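Local coordinates for hypothetical protein (Bacillus cereus, PDB 2O3L) that is of unknown function but belongs to the DUF1048 family and folds as a compact, left-handed superhelix of alpha helices, at residues I42-E45 / L46-L49; K22-Q25 / N26-N30. All coordinates share one frame; numbering follows the deposited sequence.

Contact 1. Residues I42-E45 / L46-L49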
ATOM      1  N   ILE A  42       0.039  -0.634   8.049  1.00 32.89           N
ATOM      2  CA  ILE A  42      -0.712   0.137   7.063  1.00 39.36           C
ATOM      3  C   ILE A  42      -0.516  -0.476   5.690  1.00 37.71           C
ATOM      4  O   ILE A  42      -1.443  -0.547   4.896  1.00 38.14           O
ATOM      5  CB  ILE A  42      -0.246   1.624   6.998  1.00 40.19           C
ATOM      6  CG1 ILE A  42      -0.510   2.342   8.302  1.00 47.72           C
ATOM      7  CG2 ILE A  42      -0.984   2.365   5.904  1.00 50.26           C
ATOM      8  CD1 ILE A  42       0.399   3.583   8.528  1.00 49.24           C
ATOM      9  N   GLN A  43       0.697  -0.903   5.385  1.00 38.01           N
ATOM     10  CA  GLN A  43       0.935  -1.575   4.109  1.00 38.84           C
ATOM     11  C   GLN A  43       0.154  -2.905   3.987  1.00 37.78           C
ATOM     12  O   GLN A  43      -0.311  -3.273   2.899  1.00 37.57           O
ATOM     13  CB  GLN A  43       2.418  -1.831   3.911  1.00 39.75           C
ATOM     14  CG  GLN A  43       3.168  -0.554   3.735  1.00 49.15           C
ATOM     15  CD  GLN A  43       4.662  -0.757   3.731  1.00 46.91           C
ATOM     16  OE1 GLN A  43       5.149  -1.887   3.699  1.00 43.29           O
ATOM     17  NE2 GLN A  43       5.397   0.346   3.760  1.00 64.61           N
ATOM     18  N   TYR A  44       0.003  -3.611   5.099  1.00 35.03           N
ATOM     19  CA  TYR A  44      -0.775  -4.851   5.057  1.00 36.98           C
ATOM     20  C   TYR A  44      -2.264  -4.543   4.786  1.00 39.45           C
ATOM     21  O   TYR A  44      -2.916  -5.253   3.994  1.00 37.92           O
ATOM     22  CB  TYR A  44      -0.586  -5.701   6.305  1.00 32.80           C
ATOM     23  CG  TYR A  44       0.883  -6.101   6.592  1.00 35.10           C
ATOM     24  CD1 TYR A  44       1.879  -6.020   5.591  1.00 41.12           C
ATOM     25  CD2 TYR A  44       1.256  -6.592   7.827  1.00 40.37           C
ATOM     26  CE1 TYR A  44       3.201  -6.385   5.866  1.00 45.24           C
ATOM     27  CE2 TYR A  44       2.576  -6.949   8.114  1.00 39.59           C
ATOM     28  CZ  TYR A  44       3.546  -6.843   7.128  1.00 43.70           C
ATOM     29  OH  TYR A  44       4.856  -7.196   7.404  1.00 47.05           O
ATOM     30  N   GLU A  45      -2.778  -3.486   5.415  1.00 38.32           N
ATOM     31  CA  GLU A  45      -4.135  -3.069   5.140  1.00 40.54           C
ATOM     32  C   GLU A  45      -4.263  -2.703   3.674  1.00 38.44           C
ATOM     33  O   GLU A  45      -5.263  -3.025   3.021  1.00 38.94           O
ATOM     34  CB  GLU A  45      -4.582  -1.913   6.036  1.00 38.70           C
ATOM     35  CG  GLU A  45      -4.705  -2.279   7.490  1.00 40.43           C
ATOM     36  CD  GLU A  45      -5.873  -3.215   7.819  1.00 31.82           C
ATOM     37  OE1 GLU A  45      -6.635  -3.638   6.906  1.00 38.64           O
ATOM     38  OE2 GLU A  45      -6.034  -3.487   9.016  1.00 33.90           O
ATOM     39  N   LEU A  46      -3.247  -2.044   3.154  1.00 37.55           N
ATOM     40  CA  LEU A  46      -3.281  -1.630   1.774  1.00 39.44           C
ATOM     41  C   LEU A  46      -3.272  -2.837   0.814  1.00 41.35           C
ATOM     42  O   LEU A  46      -3.939  -2.793  -0.242  1.00 41.65           O
ATOM     43  CB  LEU A  46      -2.147  -0.682   1.448  1.00 41.71           C
ATOM     44  CG  LEU A  46      -2.133  -0.127   0.011  1.00 49.00           C
ATOM     45  CD1 LEU A  46      -3.253   0.896  -0.148  1.00 46.49           C
ATOM     46  CD2 LEU A  46      -0.785   0.515  -0.250  1.00 49.84           C
ATOM     47  N   ILE A  47      -2.571  -3.908   1.184  1.00 37.72           N
ATOM     48  CA  ILE A  47      -2.547  -5.114   0.356  1.00 36.60           C
ATOM     49  C   ILE A  47      -3.925  -5.794   0.385  1.00 39.25           C
ATOM     50  O   ILE A  47      -4.371  -6.327  -0.623  1.00 38.62           O
ATOM     51  CB  ILE A  47      -1.457  -6.094   0.856  1.00 37.80           C
ATOM     52  CG1 ILE A  47      -0.073  -5.478   0.572  1.00 44.86           C
ATOM     53  CG2 ILE A  47      -1.598  -7.478   0.238  1.00 41.30           C
ATOM     54  CD1 ILE A  47       1.056  -6.078   1.384  1.00 47.23           C
ATOM     55  N   ASP A  48      -4.595  -5.801   1.535  1.00 37.84           N
ATOM     56  CA  ASP A  48      -5.969  -6.289   1.575  1.00 39.00           C
ATOM     57  C   ASP A  48      -6.851  -5.481   0.604  1.00 39.26           C
ATOM     58  O   ASP A  48      -7.681  -6.033  -0.112  1.00 40.03           O
ATOM     59  CB  ASP A  48      -6.573  -6.204   2.973  1.00 37.14           C
ATOM     60  CG  ASP A  48      -6.273  -7.409   3.830  1.00 48.56           C
ATOM     61  OD1 ASP A  48      -5.851  -8.440   3.286  1.00 52.12           O
ATOM     62  OD2 ASP A  48      -6.470  -7.332   5.059  1.00 50.58           O
ATOM     63  N   LEU A  49      -6.700  -4.170   0.631  1.00 39.87           N
ATOM     64  CA  LEU A  49      -7.530  -3.292  -0.212  1.00 40.38           C
ATOM     65  C   LEU A  49      -7.211  -3.518  -1.711  1.00 38.64           C
ATOM     66  O   LEU A  49      -8.103  -3.623  -2.518  1.00 39.72           O
ATOM     67  CB  LEU A  49      -7.284  -1.846   0.156  1.00 38.39           C
ATOM     68  CG  LEU A  49      -8.107  -0.758  -0.548  1.00 46.10           C
ATOM     69  CD1 LEU A  49      -9.472  -0.705   0.010  1.00 41.87           C
ATOM     70  CD2 LEU A  49      -7.440   0.609  -0.414  1.00 44.18           C
TER
HETATM   71  O   HOH W   1      -7.582  -6.040   6.996  1.00 32.45           O
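I42 to E45 accept backbone hydrogen bonds from L46 to L49, each from the residue four places on, so the eight residues form two turns of regular alpha helix. The I47 N to Q43 O bond, for instance, is 2.9 Å long. On the outer side E45 and D48, three residues apart, bring two carboxylates near each other. OE1 of E45 lies 4.1 Å from OD2 of D48, and the carboxylate planes are turned 73° apart. One water bridges them. It donates to E45 OE1 and to D48 OD2, at 2.6 Å each. The main polar partner of D48 is R9 on helix 2-11, which forms a salt bridge with OD1. Together with the water it probably eases the like charges. E45 reaches the water with its chain folded about the CB-CG bond (chi2 -70°). On the side toward helix 2-11, CD1 of I47 approaches the Y44 ring obliquely, 4.3 Å from Y44 CD1. Y44 and I47 pack on helix 2-11, while L46 turns to helices 15-31 and 68-82. This is an amphipathic alpha helix at the centre of an all-helical fold, with a water-bridged i, i+3 acidic pair on its exposed side.

Contact 2. Residues K22-Q25 / N26-N30; sequences KKIQ and NYMWN
Q25 and W29, one turn apart, meet because their first torsions lean them together. In Q25 CG is anti to the backbone N (chi1 -174°), and the chain stays extended beyond it. In W29 CG lies beside the backbone N (chi1 -78°), which brings the indole back over the preceding turn. CG of Q25 then rests over one face of the six-membered ring in a CH-pi contact, 3.6 Å from the ring centroid and offset toward the rim. The amide continues on the same side and steps out past the rim at CH2, its plane only 12° from the ring plane, and Q25 CD comes within 3.5 Å of W29 CH2. The amide NE2 makes a weak hydrogen bond to Q43 OE1 on helix 36-56.

N26 turns back on its own helix. Its ND2 donates to K22 O at 2.8 Å, from well above the carbonyl plane. The backbone N of N26 reaches the same oxygen at 3.0 Å from the opposite face, so K22 O is gripped twice. CG2 of I24 meets SE of the selenomethionine M28 at 4.0 Å. Y27 turns to helix 68-82, where its OH is hydrogen-bonded to D73.

The chemistry implies a helix of mixed character. I24 and M28 give an apolar seam to the neighbouring helices. The partly exposed N26 amide is tied to its own backbone, and the buried Q25 amide lies between W29, helix 2-11 and Q43, nearly parallel to the ring beyond its rim.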
ATOM      1  N   LYS A  22       4.769  -0.693  -4.871  1.00 39.43           N
ATOM      2  CA  LYS A  22       6.178  -0.379  -4.698  1.00 41.28           C
ATOM      3  C   LYS A  22       6.418   1.124  -4.547  1.00 40.53           C
ATOM      4  O   LYS A  22       7.234   1.548  -3.722  1.00 38.30           O
ATOM      5  CB  LYS A  22       6.949  -0.891  -5.901  1.00 40.09           C
ATOM      6  CG  LYS A  22       8.428  -0.603  -5.827  1.00 46.47           C
ATOM      7  CD  LYS A  22       9.232  -1.288  -6.954  1.00 48.34           C
ATOM      8  CE  LYS A  22       9.103  -0.596  -8.291  1.00 55.30           C
ATOM      9  NZ  LYS A  22      10.175  -1.121  -9.136  1.00 68.70           N
ATOM     10  N   LYS A  23       5.706   1.917  -5.342  1.00 40.75           N
ATOM     11  CA  LYS A  23       5.794   3.382  -5.239  1.00 40.27           C
ATOM     12  C   LYS A  23       5.401   3.849  -3.804  1.00 37.42           C
ATOM     13  O   LYS A  23       6.107   4.587  -3.184  1.00 39.06           O
ATOM     14  CB  LYS A  23       4.955   4.064  -6.315  1.00 38.88           C
ATOM     15  CG  LYS A  23       5.540   4.066  -7.722  1.00 38.00           C
ATOM     16  CD  LYS A  23       4.615   4.695  -8.785  1.00 37.62           C
ATOM     17  CE  LYS A  23       4.177   6.135  -8.467  1.00 44.49           C
ATOM     18  NZ  LYS A  23       3.548   6.929  -9.611  1.00 42.01           N
ATOM     19  N   ILE A  24       4.295   3.352  -3.295  1.00 39.81           N
ATOM     20  CA  ILE A  24       3.780   3.670  -1.974  1.00 36.54           C
ATOM     21  C   ILE A  24       4.678   3.189  -0.843  1.00 37.40           C
ATOM     22  O   ILE A  24       4.925   3.913   0.135  1.00 34.26           O
ATOM     23  CB  ILE A  24       2.408   3.043  -1.811  1.00 39.73           C
ATOM     24  CG1 ILE A  24       1.444   3.719  -2.782  1.00 38.27           C
ATOM     25  CG2 ILE A  24       1.908   3.231  -0.380  1.00 36.13           C
ATOM     26  CD1 ILE A  24       0.086   3.079  -2.818  1.00 40.62           C
ATOM     27  N   GLN A  25       5.175   1.963  -0.979  1.00 35.72           N
ATOM     28  CA  GLN A  25       6.122   1.435   0.006  1.00 40.49           C
ATOM     29  C   GLN A  25       7.364   2.335   0.088  1.00 40.17           C
ATOM     30  O   GLN A  25       7.806   2.743   1.185  1.00 38.16           O
ATOM     31  CB  GLN A  25       6.486  -0.000  -0.367  1.00 41.68           C
ATOM     32  CG  GLN A  25       7.324  -0.700   0.631  1.00 52.16           C
ATOM     33  CD  GLN A  25       7.496  -2.150   0.287  1.00 53.11           C
ATOM     34  OE1 GLN A  25       7.775  -2.473  -0.866  1.00 57.88           O
ATOM     35  NE2 GLN A  25       7.330  -3.045   1.285  1.00 46.82           N
ATOM     36  N   ASN A  26       7.893   2.715  -1.065  1.00 37.79           N
ATOM     37  CA  ASN A  26       9.044   3.587  -1.065  1.00 37.78           C
ATOM     38  C   ASN A  26       8.699   4.975  -0.511  1.00 35.72           C
ATOM     39  O   ASN A  26       9.497   5.580   0.224  1.00 35.29           O
ATOM     40  CB  ASN A  26       9.664   3.675  -2.459  1.00 37.52           C
ATOM     41  CG  ASN A  26      10.542   2.475  -2.770  1.00 48.87           C
ATOM     42  OD1 ASN A  26      11.666   2.363  -2.258  1.00 57.13           O
ATOM     43  ND2 ASN A  26      10.031   1.557  -3.588  1.00 44.75           N
ATOM     44  N   TYR A  27       7.540   5.493  -0.878  1.00 35.09           N
ATOM     45  CA  TYR A  27       7.156   6.825  -0.411  1.00 34.68           C
ATOM     46  C   TYR A  27       7.124   6.819   1.149  1.00 34.41           C
ATOM     47  O   TYR A  27       7.661   7.701   1.820  1.00 34.40           O
ATOM     48  CB  TYR A  27       5.825   7.256  -0.997  1.00 33.76           C
ATOM     49  CG  TYR A  27       5.429   8.642  -0.538  1.00 32.48           C
ATOM     50  CD1 TYR A  27       4.824   8.851   0.716  1.00 37.74           C
ATOM     51  CD2 TYR A  27       5.645   9.733  -1.336  1.00 36.20           C
ATOM     52  CE1 TYR A  27       4.451  10.131   1.130  1.00 32.73           C
ATOM     53  CE2 TYR A  27       5.290  11.025  -0.936  1.00 39.99           C
ATOM     54  CZ  TYR A  27       4.709  11.216   0.293  1.00 36.35           C
ATOM     55  OH  TYR A  27       4.396  12.482   0.660  1.00 38.63           O
HETATM   56  N   MSE A  28       6.551   5.769   1.706  1.00 36.00           N
HETATM   57  CA  MSE A  28       6.395   5.659   3.158  1.00 40.83           C
HETATM   58  C   MSE A  28       7.745   5.525   3.868  1.00 37.43           C
HETATM   59  O   MSE A  28       7.982   6.152   4.882  1.00 36.66           O
HETATM   60  CB  MSE A  28       5.483   4.468   3.477  1.00 37.15           C
HETATM   61  CG  MSE A  28       4.072   4.775   3.029  1.00 45.80           C
HETATM   62 SE   MSE A  28       2.817   3.378   3.517  0.70 51.50          SE
HETATM   63  CE  MSE A  28       3.295   3.170   5.325  1.00 51.65           C
ATOM     64  N   TRP A  29       8.649   4.755   3.285  1.00 38.07           N
ATOM     65  CA  TRP A  29       9.993   4.641   3.822  1.00 38.25           C
ATOM     66  C   TRP A  29      10.792   5.958   3.666  1.00 36.94           C
ATOM     67  O   TRP A  29      11.640   6.291   4.495  1.00 36.84           O
ATOM     68  CB  TRP A  29      10.717   3.539   3.078  1.00 43.40           C
ATOM     69  CG  TRP A  29      10.364   2.130   3.485  1.00 47.19           C
ATOM     70  CD1 TRP A  29       9.879   1.709   4.679  1.00 51.99           C
ATOM     71  CD2 TRP A  29      10.555   0.962   2.695  1.00 45.27           C
ATOM     72  NE1 TRP A  29       9.720   0.342   4.673  1.00 59.03           N
ATOM     73  CE2 TRP A  29      10.142  -0.138   3.462  1.00 53.60           C
ATOM     74  CE3 TRP A  29      10.991   0.746   1.384  1.00 59.65           C
ATOM     75  CZ2 TRP A  29      10.171  -1.449   2.970  1.00 58.25           C
ATOM     76  CZ3 TRP A  29      11.023  -0.561   0.893  1.00 61.32           C
ATOM     77  CH2 TRP A  29      10.635  -1.641   1.695  1.00 54.66           C
ATOM     78  N   ASN A  30      10.506   6.692   2.597  1.00 33.74           N
ATOM     79  CA  ASN A  30      11.120   7.970   2.375  1.00 32.11           C
ATOM     80  C   ASN A  30      10.630   9.012   3.351  1.00 30.87           C
ATOM     81  O   ASN A  30      11.402   9.843   3.778  1.00 28.32           O
ATOM     82  CB  ASN A  30      10.827   8.438   0.957  1.00 34.42           C
ATOM     83  CG  ASN A  30      11.679   7.707  -0.108  1.00 31.82           C
ATOM     84  OD1 ASN A  30      12.689   7.091   0.221  1.00 32.68           O
ATOM     85  ND2 ASN A  30      11.259   7.786  -1.374  1.00 29.69           N
TER

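Contacts 1 and 2 lie on consecutive helices, 36-56 and 15-31, which pack directly on each other. Contact 1 is the more buried and sits nearer the centre of the fold, while contact 2 is partly buried. They meet through apolar packing, with L46 CD2 3.7 Å from I24 CD1, and through Q43, which lies against M28 and forms a weak hydrogen bond with Q25. Helices 2-11 and 68-82 touch both. In contact 1 the polar chemistry is charged, with two acids and a water at the surface. In contact 2 it is carried by neutral amides, N26 on a backbone oxygen and Q25 on Q43, with a CH-pi contact to the indole beside them.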